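Local coordinates for SaTIE-TED (PDB 6FX6), which is a surface-protein domain of unknown precise function that, as in related bacterial thioester domains, probably attaches covalently to host targets through an internal thioester bond, at residues N18-S23 / T100-W105; W35-F38 / E43-F46; A139-Q144 / N161-V166; S173-K178 / D194-H199. All coordinates share one frame; numbering follows the deposited sequence.

Contact 1. Residues N18-S23 / T100-W105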
loop_
_atom_site.group_PDB
_atom_site.type_symbol
_atom_site.label_atom_id
_atom_site.label_comp_id
_atom_site.label_asym_id
_atom_site.label_seq_id
_atom_site.Cartn_x
_atom_site.Cartn_y
_atom_site.Cartn_z
ATOM N N ASN A 18 -13.951 -13.588 -21.338
ATOM C CA ASN A 18 -12.627 -13.083 -21.692
ATOM C C ASN A 18 -12.436 -11.777 -20.934
ATOM O O ASN A 18 -13.096 -10.789 -21.234
ATOM C CB ASN A 18 -12.502 -12.836 -23.200
ATOM C CG ASN A 18 -12.515 -14.118 -24.014
ATOM O OD1 ASN A 18 -12.254 -15.205 -23.498
ATOM N ND2 ASN A 18 -12.814 -13.994 -25.302
ATOM N N TRP A 19 -11.560 -11.788 -19.932
ATOM C CA TRP A 19 -11.343 -10.622 -19.078
ATOM C C TRP A 19 -10.608 -9.518 -19.829
ATOM O O TRP A 19 -11.038 -8.358 -19.811
ATOM C CB TRP A 19 -10.565 -11.008 -17.817
ATOM C CG TRP A 19 -11.332 -11.880 -16.872
ATOM C CD1 TRP A 19 -11.112 -13.201 -16.604
ATOM C CD2 TRP A 19 -12.442 -11.488 -16.066
ATOM N NE1 TRP A 19 -12.022 -13.654 -15.674
ATOM C CE2 TRP A 19 -12.850 -12.619 -15.327
ATOM C CE3 TRP A 19 -13.136 -10.288 -15.898
ATOM C CZ2 TRP A 19 -13.930 -12.582 -14.428
ATOM C CZ3 TRP A 19 -14.207 -10.244 -14.998
ATOM C CH2 TRP A 19 -14.593 -11.387 -14.278
ATOM N N ILE A 20 -9.499 -9.889 -20.472
ATOM C CA ILE A 20 -8.717 -8.980 -21.315
ATOM C C ILE A 20 -8.053 -9.710 -22.477
ATOM O O ILE A 20 -7.849 -10.928 -22.433
ATOM C CB ILE A 20 -7.595 -8.263 -20.529
ATOM C CG1 ILE A 20 -6.723 -9.273 -19.762
ATOM C CG2 ILE A 20 -8.179 -7.226 -19.582
ATOM C CD1 ILE A 20 -5.528 -8.658 -19.065
ATOM N N VAL A 21 -7.735 -8.946 -23.517
ATOM C CA VAL A 21 -6.780 -9.360 -24.534
ATOM C C VAL A 21 -5.617 -8.379 -24.396
ATOM O O VAL A 21 -5.801 -7.174 -24.612
ATOM C CB VAL A 21 -7.377 -9.310 -25.953
ATOM C CG1 VAL A 21 -6.317 -9.665 -26.995
ATOM C CG2 VAL A 21 -8.578 -10.244 -26.052
ATOM N N TYR A 22 -4.440 -8.887 -24.027
ATOM C CA TYR A 22 -3.295 -8.026 -23.732
ATOM C C TYR A 22 -1.981 -8.543 -24.291
ATOM O O TYR A 22 -1.853 -9.715 -24.644
ATOM C CB TYR A 22 -3.171 -7.818 -22.221
ATOM C CG TYR A 22 -2.475 -8.931 -21.469
ATOM C CD1 TYR A 22 -3.129 -10.131 -21.198
ATOM C CD2 TYR A 22 -1.169 -8.775 -21.006
ATOM C CE1 TYR A 22 -2.500 -11.153 -20.500
ATOM C CE2 TYR A 22 -0.528 -9.787 -20.303
ATOM C CZ TYR A 22 -1.196 -10.976 -20.050
ATOM O OH TYR A 22 -0.558 -11.980 -19.347
ATOM N N SER A 23 -1.011 -7.632 -24.348
ATOM C CA SER A 23 0.360 -7.931 -24.744
ATOM C C SER A 23 1.324 -7.430 -23.668
ATOM O O SER A 23 1.089 -6.398 -23.039
ATOM C CB SER A 23 0.682 -7.282 -26.090
ATOM O OG SER A 23 -0.114 -7.846 -27.115
ATOM N N THR A 100 -6.679 -4.114 -9.682
ATOM C CA THR A 100 -5.420 -3.853 -8.993
ATOM C C THR A 100 -4.259 -4.574 -9.685
ATOM O O THR A 100 -3.224 -3.960 -9.949
ATOM C CB THR A 100 -5.514 -4.246 -7.507
ATOM O OG1 THR A 100 -6.588 -3.520 -6.905
ATOM C CG2 THR A 100 -4.229 -3.927 -6.764
ATOM N N GLN A 101 -4.442 -5.860 -9.988
ATOM C CA GLN A 101 -3.444 -6.633 -10.744
ATOM C C GLN A 101 -3.153 -5.981 -12.090
ATOM O O GLN A 101 -2.003 -5.901 -12.502
ATOM C CB GLN A 101 -3.918 -8.073 -10.972
ATOM C CG GLN A 101 -2.970 -8.957 -11.784
ATOM C CD GLN A 101 -1.662 -9.229 -11.079
ATOM O OE1 GLN A 101 -1.529 -10.231 -10.372
ATOM N NE2 GLN A 101 -0.689 -8.338 -11.261
HETATM N N MSE A 102 -4.207 -5.538 -12.771
HETATM C CA MSE A 102 -4.064 -4.898 -14.081
HETATM C C MSE A 102 -3.321 -3.585 -14.023
HETATM O O MSE A 102 -2.567 -3.260 -14.947
HETATM C CB MSE A 102 -5.423 -4.683 -14.754
HETATM C CG MSE A 102 -5.852 -5.930 -15.522
HETATM SE SE MSE A 102 -7.753 -5.758 -15.992
HETATM C CE MSE A 102 -7.590 -4.348 -17.362
ATOM N N LEU A 103 -3.527 -2.817 -12.950
ATOM C CA LEU A 103 -2.816 -1.549 -12.753
ATOM C C LEU A 103 -1.337 -1.763 -12.420
ATOM O O LEU A 103 -0.478 -1.034 -12.920
ATOM C CB LEU A 103 -3.487 -0.709 -11.657
ATOM C CG LEU A 103 -2.921 0.705 -11.425
ATOM C CD1 LEU A 103 -2.787 1.484 -12.724
ATOM C CD2 LEU A 103 -3.798 1.460 -10.436
ATOM N N ILE A 104 -1.059 -2.752 -11.566
ATOM C CA ILE A 104 0.309 -3.207 -11.297
ATOM C C ILE A 104 0.994 -3.581 -12.605
ATOM O O ILE A 104 2.125 -3.168 -12.854
ATOM C CB ILE A 104 0.329 -4.398 -10.299
ATOM C CG1 ILE A 104 0.053 -3.888 -8.881
ATOM C CG2 ILE A 104 1.661 -5.151 -10.331
ATOM C CD1 ILE A 104 -0.362 -4.966 -7.899
ATOM N N TRP A 105 0.300 -4.350 -13.438
ATOM C CA TRP A 105 0.845 -4.768 -14.729
ATOM C C TRP A 105 1.064 -3.627 -15.725
ATOM O O TRP A 105 1.957 -3.734 -16.559
ATOM C CB TRP A 105 -0.030 -5.845 -15.381
ATOM C CG TRP A 105 0.143 -7.233 -14.851
ATOM C CD1 TRP A 105 1.078 -7.683 -13.958
ATOM C CD2 TRP A 105 -0.620 -8.373 -15.235
ATOM N NE1 TRP A 105 0.919 -9.029 -13.744
ATOM C CE2 TRP A 105 -0.113 -9.479 -14.520
ATOM C CE3 TRP A 105 -1.690 -8.568 -16.117
ATOM C CZ2 TRP A 105 -0.646 -10.764 -14.649
ATOM C CZ3 TRP A 105 -2.223 -9.844 -16.243
ATOM C CH2 TRP A 105 -1.701 -10.927 -15.510
#
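Ile20 and Met102, the latter present as selenomethionine, meet through methyl groups: CG2 of Ile20 lies 3.7 Å from CE of Met102 and 3.9 Å from its SE. The two side chains run past each other in opposite directions, one off strand 20-24 and the other off helix 94-107. Met102 reaches the strand because its chain bends at the selenium (chi3 71°), swinging the terminal methyl onto the isoleucine; a long, flexible side chain suits the distance between helix and strand. Ile20 has CG1 tucked between its backbone N and carbonyl carbon (chi1 52°), which leaves CG2 beside the N to take the contact.

Two residues on, Tyr22 meets Trp105. Their planes differ by only 21°, but the phenol ring and the six-membered ring are slid apart, with centroids separated by 5.4 Å, and barely overlap. CZ of Tyr22 approaches CZ3 of Trp105 at 4.1 Å. Large flat side chains suit this place because they reach across from strand and helix to meet at their rims. The phenol oxygen is held elsewhere, by Pro50 O and Arg27. The Gln101 amide lies over the indole toward its rim without bonding to it, and its OE1 accepts from Cys47 N. A helix packed on a sheet results, and the Thr-Gln-Met-Leu-Ile-Trp sequence, beside the backbone of Cys47, is consistent with the TQxxIW motif known from bacterial thioester domains.

Contact 2. Residues W35-F38 / E43-F46; sequences WAKF and EIAF
The backbone of Phe38 receives a hydrogen bond from that of Ala45, with N of Ala45 3.0 Å from O of Phe38. The bond is nearly straight at the hydrogen (169°), yet the donor stands above the carbonyl plane, 47° out of it. N of Phe38 and O of Ala45 are 4.0 Å apart and do not bond directly; instead the hydroxyl of Tyr97, from helix 94-107, bonds to both and so bridges the strands.

These strands, 30-40 and 43-47, form a beta hairpin in the antiparallel sheet of the thioester domain, and their short segments diverge markedly, at 135° between directions. This divergence is consistent with a tyrosine hydroxyl standing where a second backbone bond might be expected.

Apolar contacts fall on two faces. On one, CB of Phe38 rests 3.9 Å from CB of Ala45; alanine is small enough for a close approach beside the bulky phenylalanine. The Phe38 ring carries CB of Ala36 over one face, 3.5 Å above it and toward the rim, and turns its edge to the carbonyl oxygen of Ala45. On the other, the aliphatic part of Lys37 lies across Ile44, CE to CD1 at 3.9 Å. Lys37 is fully extended, CG anti to the backbone N, which lets its hydrocarbon pack here while NZ reaches the hydroxyls of Tyr86 and Tyr39. Phe46 faces the helices and stacks with Tyr97.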
loop_
_atom_site.group_PDB
_atom_site.type_symbol
_atom_site.label_atom_id
_atom_site.label_comp_id
_atom_site.label_asym_id
_atom_site.label_seq_id
_atom_site.Cartn_x
_atom_site.Cartn_y
_atom_site.Cartn_z
ATOM N N TRP A 35 -8.847 -15.841 -14.111
ATOM C CA TRP A 35 -7.899 -15.034 -13.359
ATOM C C TRP A 35 -7.482 -15.711 -12.068
ATOM O O TRP A 35 -8.326 -16.175 -11.293
ATOM C CB TRP A 35 -8.487 -13.646 -13.076
ATOM C CG TRP A 35 -7.450 -12.598 -13.071
ATOM C CD1 TRP A 35 -6.523 -12.382 -12.101
ATOM C CD2 TRP A 35 -7.200 -11.630 -14.094
ATOM N NE1 TRP A 35 -5.710 -11.338 -12.448
ATOM C CE2 TRP A 35 -6.102 -10.853 -13.668
ATOM C CE3 TRP A 35 -7.803 -11.331 -15.319
ATOM C CZ2 TRP A 35 -5.591 -9.794 -14.428
ATOM C CZ3 TRP A 35 -7.293 -10.285 -16.077
ATOM C CH2 TRP A 35 -6.199 -9.528 -15.628
ATOM N N ALA A 36 -6.170 -15.762 -11.852
ATOM C CA ALA A 36 -5.595 -16.340 -10.641
ATOM C C ALA A 36 -5.531 -15.256 -9.575
ATOM O O ALA A 36 -4.864 -14.236 -9.764
ATOM C CB ALA A 36 -4.203 -16.885 -10.920
ATOM N N LYS A 37 -6.256 -15.463 -8.479
ATOM C CA LYS A 37 -6.104 -14.635 -7.292
ATOM C C LYS A 37 -5.119 -15.355 -6.389
ATOM O O LYS A 37 -5.463 -16.356 -5.753
ATOM C CB LYS A 37 -7.446 -14.427 -6.592
ATOM C CG LYS A 37 -7.406 -13.405 -5.469
ATOM C CD LYS A 37 -8.725 -13.379 -4.720
ATOM C CE LYS A 37 -8.746 -12.279 -3.673
ATOM N NZ LYS A 37 -9.980 -12.342 -2.849
ATOM N N PHE A 38 -3.894 -14.837 -6.337
ATOM C CA PHE A 38 -2.797 -15.502 -5.638
ATOM C C PHE A 38 -2.812 -15.250 -4.135
ATOM O O PHE A 38 -3.074 -14.131 -3.683
ATOM C CB PHE A 38 -1.447 -15.038 -6.194
ATOM C CG PHE A 38 -1.246 -15.343 -7.657
ATOM C CD1 PHE A 38 -1.029 -16.650 -8.085
ATOM C CD2 PHE A 38 -1.248 -14.317 -8.606
ATOM C CE1 PHE A 38 -0.828 -16.931 -9.434
ATOM C CE2 PHE A 38 -1.052 -14.592 -9.955
ATOM C CZ PHE A 38 -0.843 -15.901 -10.371
ATOM N N GLU A 43 -1.655 -14.484 2.689
ATOM C CA GLU A 43 -1.606 -13.068 2.297
ATOM C C GLU A 43 -1.824 -12.898 0.798
ATOM O O GLU A 43 -1.360 -13.709 -0.001
ATOM C CB GLU A 43 -0.279 -12.439 2.729
ATOM C CG GLU A 43 0.143 -12.846 4.142
ATOM C CD GLU A 43 0.987 -11.810 4.860
ATOM O OE1 GLU A 43 2.191 -12.074 5.084
ATOM O OE2 GLU A 43 0.437 -10.739 5.215
ATOM N N ILE A 44 -2.519 -11.829 0.428
ATOM C CA ILE A 44 -2.847 -11.555 -0.965
ATOM C C ILE A 44 -1.572 -11.198 -1.727
ATOM O O ILE A 44 -0.796 -10.339 -1.291
ATOM C CB ILE A 44 -3.852 -10.386 -1.103
ATOM C CG1 ILE A 44 -5.178 -10.696 -0.389
ATOM C CG2 ILE A 44 -4.106 -10.042 -2.570
ATOM C CD1 ILE A 44 -5.988 -11.810 -1.000
ATOM N N ALA A 45 -1.371 -11.866 -2.862
ATOM C CA ALA A 45 -0.211 -11.646 -3.718
ATOM C C ALA A 45 -0.644 -11.277 -5.136
ATOM O O ALA A 45 -1.787 -11.517 -5.531
ATOM C CB ALA A 45 0.678 -12.883 -3.729
ATOM N N PHE A 46 0.285 -10.692 -5.885
ATOM C CA PHE A 46 0.062 -10.305 -7.275
ATOM C C PHE A 46 1.199 -10.813 -8.137
ATOM O O PHE A 46 2.339 -10.879 -7.680
ATOM C CB PHE A 46 -0.025 -8.782 -7.391
ATOM C CG PHE A 46 -1.258 -8.210 -6.773
ATOM C CD1 PHE A 46 -2.455 -8.208 -7.475
ATOM C CD2 PHE A 46 -1.235 -7.698 -5.481
ATOM C CE1 PHE A 46 -3.607 -7.691 -6.911
ATOM C CE2 PHE A 46 -2.380 -7.180 -4.910
ATOM C CZ PHE A 46 -3.569 -7.180 -5.622
#

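Contact 3. Residues A139-Q144 / N161-V166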
loop_
_atom_site.group_PDB
_atom_site.type_symbol
_atom_site.label_atom_id
_atom_site.label_comp_id
_atom_site.label_asym_id
_atom_site.label_seq_id
_atom_site.Cartn_x
_atom_site.Cartn_y
_atom_site.Cartn_z
ATOM N N ALA A 139 0.573 16.784 6.513
ATOM C CA ALA A 139 0.011 17.855 7.339
ATOM C C ALA A 139 0.817 19.149 7.239
ATOM O O ALA A 139 2.006 19.127 6.916
ATOM C CB ALA A 139 -0.075 17.409 8.786
ATOM N N SER A 140 0.167 20.280 7.509
ATOM C CA SER A 140 0.829 21.592 7.434
ATOM C C SER A 140 1.919 21.765 8.500
ATOM O O SER A 140 2.850 22.546 8.317
ATOM C CB SER A 140 -0.197 22.717 7.556
ATOM O OG SER A 140 -0.883 22.646 8.796
ATOM N N PHE A 141 1.798 21.034 9.606
ATOM C CA PHE A 141 2.814 21.047 10.671
ATOM C C PHE A 141 3.874 19.934 10.541
ATOM O O PHE A 141 4.648 19.708 11.467
ATOM C CB PHE A 141 2.151 21.048 12.062
ATOM C CG PHE A 141 1.117 19.963 12.268
ATOM C CD1 PHE A 141 1.488 18.628 12.396
ATOM C CD2 PHE A 141 -0.239 20.286 12.355
ATOM C CE1 PHE A 141 0.532 17.639 12.588
ATOM C CE2 PHE A 141 -1.195 19.301 12.554
ATOM C CZ PHE A 141 -0.808 17.975 12.671
ATOM N N HIS A 142 3.922 19.268 9.388
ATOM C CA HIS A 142 4.871 18.178 9.125
ATOM C C HIS A 142 6.318 18.641 9.277
ATOM O O HIS A 142 6.701 19.667 8.732
ATOM C CB HIS A 142 4.643 17.627 7.714
ATOM C CG HIS A 142 5.483 16.438 7.374
ATOM N ND1 HIS A 142 5.579 15.341 8.198
ATOM C CD2 HIS A 142 6.235 16.159 6.285
ATOM C CE1 HIS A 142 6.363 14.436 7.636
ATOM N NE2 HIS A 142 6.776 14.911 6.476
ATOM N N LYS A 143 7.091 17.876 10.042
ATOM C CA LYS A 143 8.497 18.165 10.374
ATOM C C LYS A 143 8.748 19.361 11.309
ATOM O O LYS A 143 9.905 19.669 11.581
ATOM C CB LYS A 143 9.376 18.341 9.123
ATOM C CG LYS A 143 9.280 17.256 8.069
ATOM C CD LYS A 143 10.346 17.493 7.009
ATOM C CE LYS A 143 10.053 16.770 5.709
ATOM N NZ LYS A 143 10.934 17.267 4.612
ATOM N N GLN A 144 7.704 20.025 11.804
ATOM C CA GLN A 144 7.891 21.218 12.632
ATOM C C GLN A 144 8.153 20.844 14.092
ATOM O O GLN A 144 7.813 19.741 14.545
ATOM C CB GLN A 144 6.693 22.167 12.515
ATOM C CG GLN A 144 6.561 22.780 11.124
ATOM C CD GLN A 144 5.546 23.911 11.042
ATOM O OE1 GLN A 144 4.520 23.905 11.728
ATOM N NE2 GLN A 144 5.827 24.887 10.185
ATOM N N ASN A 161 -5.624 19.852 5.483
ATOM C CA ASN A 161 -6.852 19.042 5.444
ATOM C C ASN A 161 -6.545 17.554 5.142
ATOM O O ASN A 161 -7.124 16.953 4.227
ATOM C CB ASN A 161 -7.858 19.667 4.441
ATOM C CG ASN A 161 -9.247 19.026 4.486
ATOM O OD1 ASN A 161 -9.729 18.601 5.539
ATOM N ND2 ASN A 161 -9.897 18.962 3.327
ATOM N N THR A 162 -5.625 16.975 5.913
ATOM C CA THR A 162 -5.198 15.579 5.718
ATOM C C THR A 162 -5.474 14.632 6.889
ATOM O O THR A 162 -5.255 13.430 6.750
ATOM C CB THR A 162 -3.680 15.481 5.428
ATOM O OG1 THR A 162 -2.944 15.922 6.575
ATOM C CG2 THR A 162 -3.292 16.312 4.206
ATOM N N LEU A 163 -5.958 15.132 8.025
ATOM C CA LEU A 163 -6.019 14.296 9.234
ATOM C C LEU A 163 -7.074 13.185 9.199
ATOM O O LEU A 163 -6.927 12.198 9.917
ATOM C CB LEU A 163 -6.155 15.154 10.498
ATOM C CG LEU A 163 -5.027 16.170 10.743
ATOM C CD1 LEU A 163 -5.105 16.727 12.156
ATOM C CD2 LEU A 163 -3.641 15.580 10.491
ATOM N N SER A 164 -8.091 13.316 8.341
ATOM C CA SER A 164 -9.080 12.240 8.125
ATOM C C SER A 164 -8.519 10.943 7.499
ATOM O O SER A 164 -9.172 9.908 7.581
ATOM C CB SER A 164 -10.255 12.739 7.269
ATOM O OG SER A 164 -9.898 12.833 5.902
ATOM N N ASN A 165 -7.340 11.009 6.873
ATOM C CA ASN A 165 -6.645 9.821 6.329
ATOM C C ASN A 165 -5.754 9.070 7.350
ATOM O O ASN A 165 -5.180 8.027 7.017
ATOM C CB ASN A 165 -5.762 10.225 5.141
ATOM C CG ASN A 165 -6.544 10.894 4.022
ATOM O OD1 ASN A 165 -7.337 10.252 3.335
ATOM N ND2 ASN A 165 -6.305 12.192 3.824
ATOM N N VAL A 166 -5.631 9.595 8.571
ATOM C CA VAL A 166 -4.753 9.017 9.598
ATOM C C VAL A 166 -5.368 7.738 10.183
ATOM O O VAL A 166 -6.494 7.755 10.698
ATOM C CB VAL A 166 -4.467 10.035 10.729
ATOM C CG1 VAL A 166 -3.689 9.389 11.878
ATOM C CG2 VAL A 166 -3.711 11.230 10.166
#
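Ala139 lies against the hydroxyl of Thr162, whose OG1 is 3.6 Å from CA of Ala139. Beside it, CD2 of Leu163 touches two partners: CB of Ala139 at 4.4 Å and CZ of Phe141 at 4.3 Å. The contact is therefore a small apolar patch with one polar atom at its margin, and a side chain as short as alanine lets the two loops come this near. Phe141 folds back on its own segment: with CG between the backbone N and carbonyl carbon (chi1 52°), the ring passes beneath Ala139, whose CB stands 3.8 Å over one face toward the rim.

Further out, turns fix these groups. Residues 139-142 form a type I turn and 141-144 a type II turn, while 163-165 make a short 3-10 segment. Asp158 ties the two loops, one carboxylate oxygen bonded to OG1 of Thr162 and the other to N of Ser140; the buried hydroxyl is thus satisfied. Ser231 OG holds N of Ala139.

Outside lie the sheets of the second half of the chain: Phe141 packs on Leu233 of strand 231-238 and Leu200 of strand 195-201, and Leu163 reaches Leu200 and Ile179 of strand 175-180.

Contact 4. Residues S173-K178 / D194-H199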
loop_
_atom_site.group_PDB
_atom_site.type_symbol
_atom_site.label_atom_id
_atom_site.label_comp_id
_atom_site.label_asym_id
_atom_site.label_seq_id
_atom_site.Cartn_x
_atom_site.Cartn_y
_atom_site.Cartn_z
ATOM N N SER A 173 5.938 7.599 25.637
ATOM C CA SER A 173 5.308 7.593 26.954
ATOM C C SER A 173 5.258 9.015 27.527
ATOM O O SER A 173 6.183 9.808 27.320
ATOM C CB SER A 173 6.076 6.667 27.898
ATOM O OG SER A 173 5.404 6.543 29.132
ATOM N N GLY A 174 4.164 9.335 28.215
ATOM C CA GLY A 174 3.937 10.672 28.764
ATOM C C GLY A 174 3.373 11.695 27.789
ATOM O O GLY A 174 3.301 12.880 28.121
ATOM N N VAL A 175 2.969 11.249 26.599
ATOM C CA VAL A 175 2.325 12.111 25.599
ATOM C C VAL A 175 1.010 11.465 25.171
ATOM O O VAL A 175 0.992 10.290 24.785
ATOM C CB VAL A 175 3.218 12.333 24.354
ATOM C CG1 VAL A 175 2.504 13.191 23.305
ATOM C CG2 VAL A 175 4.534 12.990 24.751
ATOM N N ASN A 176 -0.076 12.234 25.264
ATOM C CA ASN A 176 -1.387 11.841 24.743
ATOM C C ASN A 176 -1.665 12.661 23.493
ATOM O O ASN A 176 -1.461 13.874 23.487
ATOM C CB ASN A 176 -2.495 12.089 25.768
ATOM C CG ASN A 176 -2.584 10.995 26.805
ATOM O OD1 ASN A 176 -1.600 10.681 27.476
ATOM N ND2 ASN A 176 -3.769 10.409 26.951
ATOM N N ALA A 177 -2.141 11.993 22.450
ATOM C CA ALA A 177 -2.406 12.633 21.171
ATOM C C ALA A 177 -3.660 12.046 20.550
ATOM O O ALA A 177 -3.724 10.840 20.319
ATOM C CB ALA A 177 -1.222 12.451 20.238
ATOM N N LYS A 178 -4.643 12.910 20.282
ATOM C CA LYS A 178 -5.897 12.527 19.631
ATOM C C LYS A 178 -6.195 13.477 18.471
ATOM O O LYS A 178 -5.794 14.646 18.493
ATOM C CB LYS A 178 -7.054 12.552 20.642
ATOM C CG LYS A 178 -8.343 11.932 20.111
ATOM C CD LYS A 178 -9.470 11.904 21.132
ATOM C CE LYS A 178 -10.748 11.388 20.480
ATOM N NZ LYS A 178 -11.875 11.249 21.439
ATOM N N ASP A 194 12.253 15.367 26.416
ATOM C CA ASP A 194 12.333 16.801 26.123
ATOM C C ASP A 194 11.919 17.105 24.680
ATOM O O ASP A 194 11.222 18.089 24.424
ATOM C CB ASP A 194 13.733 17.349 26.427
ATOM C CG ASP A 194 14.058 17.351 27.921
ATOM O OD1 ASP A 194 13.150 17.609 28.743
ATOM O OD2 ASP A 194 15.232 17.105 28.276
ATOM N N ASN A 195 12.319 16.235 23.756
ATOM C CA ASN A 195 11.874 16.303 22.374
ATOM C C ASN A 195 11.042 15.061 22.079
ATOM O O ASN A 195 11.586 13.971 21.903
ATOM C CB ASN A 195 13.083 16.429 21.449
ATOM C CG ASN A 195 13.868 17.701 21.711
ATOM O OD1 ASN A 195 14.873 17.691 22.427
ATOM N ND2 ASN A 195 13.383 18.812 21.179
ATOM N N ALA A 196 9.720 15.235 22.055
ATOM C CA ALA A 196 8.770 14.134 21.899
ATOM C C ALA A 196 8.084 14.196 20.537
ATOM O O ALA A 196 7.354 15.148 20.248
ATOM C CB ALA A 196 7.737 14.185 23.008
ATOM N N THR A 197 8.305 13.168 19.718
ATOM C CA THR A 197 7.803 13.135 18.348
ATOM C C THR A 197 6.520 12.305 18.242
ATOM O O THR A 197 6.490 11.141 18.641
ATOM C CB THR A 197 8.881 12.600 17.393
ATOM O OG1 THR A 197 9.997 13.495 17.416
ATOM C CG2 THR A 197 8.362 12.492 15.967
ATOM N N ILE A 198 5.475 12.938 17.704
ATOM C CA ILE A 198 4.196 12.302 17.413
ATOM C C ILE A 198 4.152 11.943 15.923
ATOM O O ILE A 198 4.439 12.789 15.079
ATOM C CB ILE A 198 3.026 13.251 17.766
ATOM C CG1 ILE A 198 3.023 13.526 19.276
ATOM C CG2 ILE A 198 1.697 12.654 17.319
ATOM C CD1 ILE A 198 2.025 14.568 19.734
ATOM N N HIS A 199 3.794 10.697 15.614
ATOM C CA HIS A 199 3.671 10.225 14.230
ATOM C C HIS A 199 2.223 9.933 13.900
ATOM O O HIS A 199 1.582 9.162 14.607
ATOM C CB HIS A 199 4.459 8.930 14.008
ATOM C CG HIS A 199 5.890 9.005 14.428
ATOM N ND1 HIS A 199 6.901 9.359 13.561
ATOM C CD2 HIS A 199 6.485 8.738 15.615
ATOM C CE1 HIS A 199 8.057 9.323 14.203
ATOM N NE2 HIS A 199 7.833 8.949 15.450
#
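Val175 packs with both branches against strand 195-201: CG2 meets CB of Ala196 at 3.8 Å, and CG1 meets CD1 of Ile198 at 3.9 Å. The branches divide because CG1 stands anti to the backbone N (chi1 178°), while CG2 lies beside that N, so each methyl has its own partner. Ile198 in turn serves two residues. Its chain is stretched out at chi2 (173°), carrying CD1 across to Val175 and also to CB of Ala177, again at 3.9 Å; CG2 of Ile198 adds a looser touch on that alanine. Small Ala177 and Ala196 suit places opposite larger neighbours, since a branched residue on one strand fills the gap beside a methyl on the other.

The two strands belong to different sheets, 175-180 to an antiparallel one and 195-201 to a mixed one, and run in roughly the same direction, 27° apart. With axes 9.1 Å apart, they face each other through side chains, as in the two layers of a beta sandwich; Leu235 and Ile169 extend the apolar interior.

Val175, Ala196 and Ile198 make up the tight, buried part, whereas Ala177 is already partly exposed. Alternation in the strands sends the intervening residues outward to the looser, solvent side. Asn176 and Thr197 point away from the contact, as their polar groups suit, and Thr197 OG1 bonds to Thr234. His199 ND1 is held by Asp230.

Contacts 1 and 2 lie together in the part of the fold that holds the eight-stranded antiparallel sheet, their centres 13 Å apart; contact 2 is nested within the loop closed by contact 1. They share neighbouring strands 20-24 and 30-40 and touch directly, Ile20 against Trp35 and Phe46 against helix 94-107. Contacts 3 and 4 follow in series along the chain, 15 Å apart between centres, where two smaller sheets meet; strands 175-180 and 195-201 serve contact 4 and border contact 3. Contacts 1 and 4 are 45 Å apart between centres, on opposite sides of the chain's centre, consistent with two separately packed regions in one elongated molecule.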